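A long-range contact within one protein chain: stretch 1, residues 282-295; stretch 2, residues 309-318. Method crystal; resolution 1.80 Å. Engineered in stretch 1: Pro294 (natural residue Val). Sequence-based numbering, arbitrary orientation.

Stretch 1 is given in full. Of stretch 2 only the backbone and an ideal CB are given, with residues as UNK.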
ATOM      1  N   ALA A 282       9.453  12.821 -14.599  1.00 20.91           N
ATOM      2  CA  ALA A 282       8.517  13.850 -15.041  1.00 20.90           C
ATOM      3  C   ALA A 282       8.276  13.753 -16.544  1.00 21.18           C
ATOM      4  O   ALA A 282       7.146  13.892 -17.009  1.00 20.63           O
ATOM      5  CB  ALA A 282       9.029  15.237 -14.673  1.00 21.70           C
ATOM      6  N   GLU A 283       9.346  13.517 -17.297  1.00 21.03           N
ATOM      7  CA  GLU A 283       9.222  13.334 -18.732  1.00 20.96           C
ATOM      8  C   GLU A 283       8.434  12.061 -19.048  1.00 20.90           C
ATOM      9  O   GLU A 283       7.557  12.078 -19.909  1.00 20.55           O
ATOM     10  CB  GLU A 283      10.597  13.309 -19.415  1.00 22.42           C
ATOM     11  CG  GLU A 283      10.510  12.887 -20.875  1.00 23.93           C
ATOM     12  CD  GLU A 283      11.674  13.351 -21.715  1.00 25.01           C
ATOM     13  OE1 GLU A 283      12.797  13.496 -21.177  1.00 25.47           O
ATOM     14  OE2 GLU A 283      11.466  13.568 -22.931  1.00 25.92           O
ATOM     15  N   CYS A 284       8.731  10.964 -18.346  1.00 20.50           N
ATOM     16  CA  CYS A 284       8.022   9.709 -18.580  1.00 20.81           C
ATOM     17  C   CYS A 284       6.528   9.905 -18.351  1.00 21.48           C
ATOM     18  O   CYS A 284       5.705   9.432 -19.138  1.00 22.13           O
ATOM     19  CB  CYS A 284       8.552   8.573 -17.690  1.00 20.76           C
ATOM     20  SG  CYS A 284       7.915   6.938 -18.159  1.00 20.89           S
ATOM     21  N   LYS A 285       6.177  10.610 -17.279  1.00 21.67           N
ATOM     22  CA  LYS A 285       4.769  10.873 -16.977  1.00 22.05           C
ATOM     23  C   LYS A 285       4.100  11.678 -18.093  1.00 22.76           C
ATOM     24  O   LYS A 285       2.975  11.382 -18.507  1.00 22.70           O
ATOM     25  CB  LYS A 285       4.636  11.612 -15.651  1.00 23.40           C
ATOM     26  CG  LYS A 285       4.775  10.715 -14.427  1.00 24.56           C
ATOM     27  CD  LYS A 285       4.741  11.537 -13.164  1.00 26.21           C
ATOM     28  CE  LYS A 285       5.908  11.183 -12.283  1.00 27.89           C
ATOM     29  NZ  LYS A 285       6.117  12.191 -11.200  1.00 29.57           N
ATOM     30  N   LYS A 286       4.803  12.692 -18.583  1.00 22.59           N
ATOM     31  CA  LYS A 286       4.279  13.522 -19.661  1.00 23.23           C
ATOM     32  C   LYS A 286       4.113  12.689 -20.921  1.00 22.44           C
ATOM     33  O   LYS A 286       3.113  12.816 -21.634  1.00 21.94           O
ATOM     34  CB  LYS A 286       5.187  14.725 -19.904  1.00 24.82           C
ATOM     35  CG  LYS A 286       4.969  15.853 -18.898  1.00 26.88           C
ATOM     36  CD  LYS A 286       6.224  16.699 -18.695  1.00 28.09           C
ATOM     37  CE  LYS A 286       6.034  17.711 -17.563  1.00 28.93           C
ATOM     38  NZ  LYS A 286       7.213  18.621 -17.393  1.00 29.01           N
ATOM     39  N   LEU A 287       5.076  11.811 -21.179  1.00 22.07           N
ATOM     40  CA  LEU A 287       5.002  10.952 -22.352  1.00 22.62           C
ATOM     41  C   LEU A 287       3.804  10.014 -22.266  1.00 22.80           C
ATOM     42  O   LEU A 287       3.067   9.853 -23.240  1.00 23.10           O
ATOM     43  CB  LEU A 287       6.303  10.175 -22.560  1.00 21.73           C
ATOM     44  CG  LEU A 287       7.503  11.016 -23.022  1.00 21.53           C
ATOM     45  CD1 LEU A 287       8.720  10.136 -23.187  1.00 21.83           C
ATOM     46  CD2 LEU A 287       7.206  11.758 -24.318  1.00 21.62           C
ATOM     47  N   ILE A 288       3.617   9.406 -21.097  1.00 23.49           N
ATOM     48  CA  ILE A 288       2.448   8.561 -20.842  1.00 24.26           C
ATOM     49  C   ILE A 288       1.142   9.322 -21.069  1.00 25.33           C
ATOM     50  O   ILE A 288       0.214   8.799 -21.687  1.00 25.73           O
ATOM     51  CB  ILE A 288       2.460   7.997 -19.408  1.00 23.54           C
ATOM     52  CG1 ILE A 288       3.578   6.966 -19.249  1.00 23.65           C
ATOM     53  CG2 ILE A 288       1.108   7.371 -19.056  1.00 23.84           C
ATOM     54  CD1 ILE A 288       3.804   6.508 -17.804  1.00 23.38           C
ATOM     55  N   ALA A 289       1.075  10.554 -20.574  1.00 26.59           N
ATOM     56  CA  ALA A 289      -0.142  11.360 -20.687  1.00 28.65           C
ATOM     57  C   ALA A 289      -0.434  11.789 -22.125  1.00 30.29           C
ATOM     58  O   ALA A 289      -1.594  11.887 -22.525  1.00 30.65           O
ATOM     59  CB  ALA A 289      -0.060  12.581 -19.780  1.00 28.40           C
ATOM     60  N   THR A 290       0.615  12.040 -22.900  1.00 32.00           N
ATOM     61  CA  THR A 290       0.444  12.593 -24.244  1.00 34.00           C
ATOM     62  C   THR A 290       0.250  11.533 -25.330  1.00 35.64           C
ATOM     63  O   THR A 290      -0.132  11.860 -26.453  1.00 35.98           O
ATOM     64  CB  THR A 290       1.607  13.548 -24.633  1.00 33.90           C
ATOM     65  OG1 THR A 290       2.850  12.835 -24.637  1.00 33.64           O
ATOM     66  CG2 THR A 290       1.700  14.715 -23.654  1.00 33.80           C
ATOM     67  N   TYR A 291       0.499  10.267 -25.002  1.00 37.87           N
ATOM     68  CA  TYR A 291       0.428   9.202 -26.004  1.00 39.73           C
ATOM     69  C   TYR A 291      -0.968   9.022 -26.600  1.00 41.02           C
ATOM     70  O   TYR A 291      -1.975   9.068 -25.890  1.00 40.48           O
ATOM     71  CB  TYR A 291       0.929   7.860 -25.457  1.00 40.80           C
ATOM     72  CG  TYR A 291       0.647   6.706 -26.401  1.00 40.96           C
ATOM     73  CD1 TYR A 291       1.509   6.414 -27.455  1.00 41.37           C
ATOM     74  CD2 TYR A 291      -0.495   5.926 -26.257  1.00 41.42           C
ATOM     75  CE1 TYR A 291       1.247   5.368 -28.331  1.00 41.11           C
ATOM     76  CE2 TYR A 291      -0.766   4.879 -27.129  1.00 41.52           C
ATOM     77  CZ  TYR A 291       0.110   4.606 -28.161  1.00 41.37           C
ATOM     78  OH  TYR A 291      -0.159   3.565 -29.022  1.00 41.13           O
ATOM     79  N   LYS A 292      -1.006   8.812 -27.913  1.00 42.59           N
ATOM     80  CA  LYS A 292      -2.248   8.548 -28.632  1.00 44.20           C
ATOM     81  C   LYS A 292      -2.048   7.433 -29.663  1.00 44.93           C
ATOM     82  O   LYS A 292      -1.120   7.485 -30.470  1.00 45.25           O
ATOM     83  CB  LYS A 292      -2.741   9.815 -29.335  1.00 44.79           C
ATOM     84  CG  LYS A 292      -3.291  10.885 -28.407  1.00 45.24           C
ATOM     85  CD  LYS A 292      -3.848  12.059 -29.201  1.00 45.69           C
ATOM     86  CE  LYS A 292      -5.045  11.636 -30.049  1.00 46.05           C
ATOM     87  NZ  LYS A 292      -5.797  12.811 -30.562  1.00 46.17           N
ATOM     88  N   ASN A 293      -2.923   6.432 -29.620  1.00 45.59           N
ATOM     89  CA  ASN A 293      -2.906   5.322 -30.570  1.00 45.97           C
ATOM     90  C   ASN A 293      -2.660   5.806 -32.002  1.00 46.23           C
ATOM     91  O   ASN A 293      -3.429   6.615 -32.516  1.00 46.80           O
ATOM     92  CB  ASN A 293      -4.239   4.564 -30.480  1.00 46.51           C
ATOM     93  CG  ASN A 293      -4.308   3.366 -31.415  1.00 47.07           C
ATOM     94  OD1 ASN A 293      -3.371   3.089 -32.169  1.00 47.30           O
ATOM     95  ND2 ASN A 293      -5.430   2.651 -31.371  1.00 47.07           N
ATOM     96  N   PRO A 294      -1.578   5.320 -32.644  0.50 45.87           N
ATOM     97  CA  PRO A 294      -1.249   5.649 -34.038  0.50 45.88           C
ATOM     98  C   PRO A 294      -2.350   5.277 -35.036  0.50 45.91           C
ATOM     99  O   PRO A 294      -2.520   5.969 -36.039  0.50 45.52           O
ATOM    100  CB  PRO A 294       0.009   4.817 -34.312  0.50 45.73           C
ATOM    101  CG  PRO A 294       0.587   4.542 -32.975  0.50 45.71           C
ATOM    102  CD  PRO A 294      -0.578   4.420 -32.045  0.50 45.78           C
ATOM    103  N   GLU A 295      -3.077   4.192 -34.766  1.00 46.37           N
ATOM    104  CA  GLU A 295      -4.242   3.797 -35.572  1.00 46.91           C
ATOM    105  C   GLU A 295      -5.118   5.001 -35.922  1.00 46.24           C
ATOM    106  O   GLU A 295      -5.622   5.109 -37.043  1.00 46.08           O
ATOM    107  CB  GLU A 295      -5.105   2.777 -34.813  1.00 47.51           C
ATOM    108  CG  GLU A 295      -4.839   1.296 -35.107  1.00 48.04           C
ATOM    109  CD  GLU A 295      -5.759   0.359 -34.306  1.00 48.00           C
ATOM    110  OE1 GLU A 295      -5.895   0.551 -33.076  1.00 48.52           O
ATOM    111  OE2 GLU A 295      -6.347  -0.574 -34.902  1.00 48.07           O
ATOM    112  N   UNK A 309       6.644  17.863 -31.321  1.00 47.43           N
ATOM    113  CA  UNK A 309       7.708  17.131 -30.632  1.00 47.31           C
ATOM    114  C   UNK A 309       7.214  16.233 -29.496  1.00 47.09           C
ATOM    115  O   UNK A 309       7.575  15.055 -29.443  1.00 47.17           O
ATOM    116  CB  UNK A 309       8.727  18.127 -30.074  1.00 47.31           C
ATOM    117  N   UNK A 310       6.398  16.788 -28.603  1.00 46.56           N
ATOM    118  CA  UNK A 310       5.914  16.053 -27.434  1.00 45.91           C
ATOM    119  C   UNK A 310       5.167  14.777 -27.814  1.00 45.31           C
ATOM    120  O   UNK A 310       5.431  13.709 -27.263  1.00 45.52           O
ATOM    121  CB  UNK A 310       5.002  16.951 -26.596  1.00 45.91           C
ATOM    122  N   UNK A 311       4.244  14.890 -28.763  1.00 44.44           N
ATOM    123  CA  UNK A 311       3.440  13.744 -29.183  1.00 43.63           C
ATOM    124  C   UNK A 311       4.257  12.709 -29.961  1.00 42.92           C
ATOM    125  O   UNK A 311       3.987  11.511 -29.881  1.00 43.08           O
ATOM    126  CB  UNK A 311       2.265  14.221 -30.039  1.00 43.63           C
ATOM    127  N   UNK A 312       5.250  13.176 -30.711  1.00 42.01           N
ATOM    128  CA  UNK A 312       6.050  12.298 -31.565  1.00 41.08           C
ATOM    129  C   UNK A 312       6.915  11.346 -30.743  1.00 40.40           C
ATOM    130  O   UNK A 312       7.036  10.165 -31.070  1.00 40.53           O
ATOM    131  CB  UNK A 312       6.934  13.130 -32.496  1.00 41.08           C
ATOM    132  N   UNK A 313       7.511  11.871 -29.679  1.00 39.09           N
ATOM    133  CA  UNK A 313       8.351  11.077 -28.790  1.00 38.07           C
ATOM    134  C   UNK A 313       7.534  10.008 -28.066  1.00 37.78           C
ATOM    135  O   UNK A 313       8.003   8.891 -27.853  1.00 37.65           O
ATOM    136  CB  UNK A 313       9.051  11.982 -27.775  1.00 38.07           C
ATOM    137  N   UNK A 314       6.305  10.363 -27.700  1.00 37.46           N
ATOM    138  CA  UNK A 314       5.408   9.462 -26.983  1.00 37.22           C
ATOM    139  C   UNK A 314       5.122   8.184 -27.765  1.00 37.35           C
ATOM    140  O   UNK A 314       5.072   7.094 -27.191  1.00 37.32           O
ATOM    141  CB  UNK A 314       4.093  10.178 -26.667  1.00 37.22           C
ATOM    142  N   UNK A 315       4.930   8.322 -29.074  1.00 37.03           N
ATOM    143  CA  UNK A 315       4.663   7.170 -29.925  1.00 37.03           C
ATOM    144  C   UNK A 315       5.933   6.356 -30.101  1.00 36.36           C
ATOM    145  O   UNK A 315       5.923   5.127 -30.015  1.00 36.18           O
ATOM    146  CB  UNK A 315       4.114   7.610 -31.284  1.00 37.03           C
ATOM    147  N   UNK A 316       7.029   7.062 -30.350  1.00 35.69           N
ATOM    148  CA  UNK A 316       8.328   6.447 -30.538  1.00 35.55           C
ATOM    149  C   UNK A 316       8.743   5.651 -29.304  1.00 35.32           C
ATOM    150  O   UNK A 316       9.375   4.600 -29.421  1.00 35.54           O
ATOM    151  CB  UNK A 316       9.377   7.513 -30.860  1.00 35.55           C
ATOM    152  N   UNK A 317       8.379   6.152 -28.126  1.00 35.03           N
ATOM    153  CA  UNK A 317       8.815   5.544 -26.867  1.00 34.94           C
ATOM    154  C   UNK A 317       7.766   4.647 -26.202  1.00 34.56           C
ATOM    155  O   UNK A 317       8.017   4.080 -25.136  1.00 34.21           O
ATOM    156  CB  UNK A 317       9.217   6.649 -25.888  1.00 34.94           C
ATOM    157  N   UNK A 318       6.612   4.504 -26.850  1.00 34.62           N
ATOM    158  CA  UNK A 318       5.486   3.733 -26.309  1.00 34.52           C
ATOM    159  C   UNK A 318       5.871   2.343 -25.793  1.00 34.20           C
ATOM    160  O   UNK A 318       5.676   2.039 -24.613  1.00 33.82           O
ATOM    161  CB  UNK A 318       4.411   3.584 -27.387  1.00 34.52           C
TER

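The helix of stretch 1 and that of stretch 2 cross at right angles, their axes 8.5 Å apart at closest approach.

Position 309 opens its helix with phi near -47°, and its CB finds nothing of stretch 1 nearby. Many residues would serve; proline, whose ring fixes phi, fits a first turn well, and Pro309 is there.

At 310 CA-to-CB points sideways, and the ideal CB lies 5.0 Å from Thr290 CG2. A flexible, probably polar chain would suit. Glu310 bends back (chi1 and chi2 both m) until its OE1 is 4.3 Å from Leu287 CD2.

Position 311, also sideways, has its ideal CB 4.9 Å from Thr290 O and makes few demands; Ala311 adds little. Position 312 points away, where a polar residue is natural, and Asp312 makes no contact.

Position 313 points toward stretch 1. Its ideal CB is 3.9 Å from Leu287 CD2, while the carboxylate of Glu283 lies farther out. A long chain with an aliphatic stem and a positive end, lysine or arginine, could use both. Lys313, extended with every chi t, packs CB on Leu287 and sends NZ to Glu283 OE2, a salt bridge with a very short hydrogen bond of 2.4 Å.

Position 314 is the tightest. Its ideal CB is 3.6 Å from both Leu287 O and Thr290 OG1 and 3.9 Å from Tyr291 CA. A small residue, alanine or glycine, suits so close an approach. Ala314 places its methyl against Leu287 CD2 (CB to CD2, 4.2 Å) and Tyr291 CB (CB to CB, 4.1 Å).

At 315 the CB points sideways, 4.7 Å from Tyr291 CE1 and 5.0 Å from CG of Pro294, an engineered residue. Leucine, isoleucine or methionine could reach these apolar surfaces. Ile315 sets CD1 3.7 Å from Tyr291 CD1 and CG2 3.7 Å from Pro294 CG; its CD1 comes within 3.0 Å of Lys292 O.

Position 316 points away and suits a polar chain: Lys316. Position 317 points toward Leu287, its ideal CB 4.4 Å from CD1, so a medium-sized side chain could cover that methyl; Asn317 sits here.

At 318 the ideal CB is 3.8 Å from Tyr291 CE1, with the phenol ring beyond. An aromatic, or a long chain with a flat end, could lie on it. Arg318 stacks its guanidinium on the ring, planes 7° apart, and its CD lies over the same ring, 3.6 Å from the centroid, in a CH-pi contact.

Stretch 2 (309-318) PEADKAIKNR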
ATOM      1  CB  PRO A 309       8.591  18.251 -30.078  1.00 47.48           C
ATOM      2  CG  PRO A 309       8.409  19.365 -31.042  1.00 47.50           C
ATOM      3  CD  PRO A 309       6.975  19.292 -31.476  1.00 47.50           C
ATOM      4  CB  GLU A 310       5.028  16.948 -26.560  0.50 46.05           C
ATOM      5  CG  GLU A 310       5.795  17.874 -25.622  0.50 46.18           C
ATOM      6  CD  GLU A 310       6.272  17.175 -24.358  0.50 46.26           C
ATOM      7  OE1 GLU A 310       6.401  15.931 -24.370  0.50 46.41           O
ATOM      8  OE2 GLU A 310       6.519  17.873 -23.349  0.50 46.29           O
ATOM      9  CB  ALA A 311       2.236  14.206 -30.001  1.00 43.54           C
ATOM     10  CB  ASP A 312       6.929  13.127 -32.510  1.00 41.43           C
ATOM     11  CG  ASP A 312       6.117  14.037 -33.417  1.00 41.34           C
ATOM     12  OD1 ASP A 312       4.945  13.709 -33.697  1.00 41.27           O
ATOM     13  OD2 ASP A 312       6.651  15.082 -33.848  1.00 41.74           O
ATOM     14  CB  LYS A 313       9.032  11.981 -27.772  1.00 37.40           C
ATOM     15  CG  LYS A 313      10.172  11.314 -27.031  1.00 37.03           C
ATOM     16  CD  LYS A 313      10.901  12.307 -26.154  1.00 36.59           C
ATOM     17  CE  LYS A 313      12.147  11.688 -25.565  1.00 36.35           C
ATOM     18  NZ  LYS A 313      12.856  12.649 -24.685  1.00 35.88           N
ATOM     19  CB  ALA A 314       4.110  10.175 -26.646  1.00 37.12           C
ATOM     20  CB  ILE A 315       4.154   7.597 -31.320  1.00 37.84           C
ATOM     21  CG1 ILE A 315       3.108   8.711 -31.204  1.00 38.11           C
ATOM     22  CG2 ILE A 315       3.603   6.392 -32.078  1.00 38.25           C
ATOM     23  CD1 ILE A 315       1.774   8.263 -30.627  1.00 38.63           C
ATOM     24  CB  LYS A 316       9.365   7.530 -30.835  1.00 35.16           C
ATOM     25  CG  LYS A 316      10.745   7.017 -31.193  1.00 35.36           C
ATOM     26  CD  LYS A 316      11.745   8.155 -31.177  1.00 35.15           C
ATOM     27  CE  LYS A 316      11.172   9.402 -31.832  1.00 35.12           C
ATOM     28  NZ  LYS A 316      12.031  10.595 -31.592  1.00 35.44           N
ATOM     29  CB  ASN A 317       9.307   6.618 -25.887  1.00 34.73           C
ATOM     30  CG  ASN A 317      10.665   7.188 -26.273  1.00 34.92           C
ATOM     31  OD1 ASN A 317      11.261   7.964 -25.526  1.00 34.81           O
ATOM     32  ND2 ASN A 317      11.161   6.801 -27.441  1.00 35.01           N
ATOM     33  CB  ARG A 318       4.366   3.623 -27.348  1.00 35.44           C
ATOM     34  CG  ARG A 318       3.311   2.567 -27.041  1.00 36.35           C
ATOM     35  CD  ARG A 318       2.374   2.986 -25.920  1.00 37.03           C
ATOM     36  NE  ARG A 318       1.142   2.195 -25.934  1.00 37.74           N
ATOM     37  CZ  ARG A 318       0.118   2.383 -25.109  1.00 37.99           C
ATOM     38  NH1 ARG A 318       0.170   3.340 -24.191  1.00 38.00           N
ATOM     39  NH2 ARG A 318      -0.960   1.616 -25.203  1.00 38.32           N
TER
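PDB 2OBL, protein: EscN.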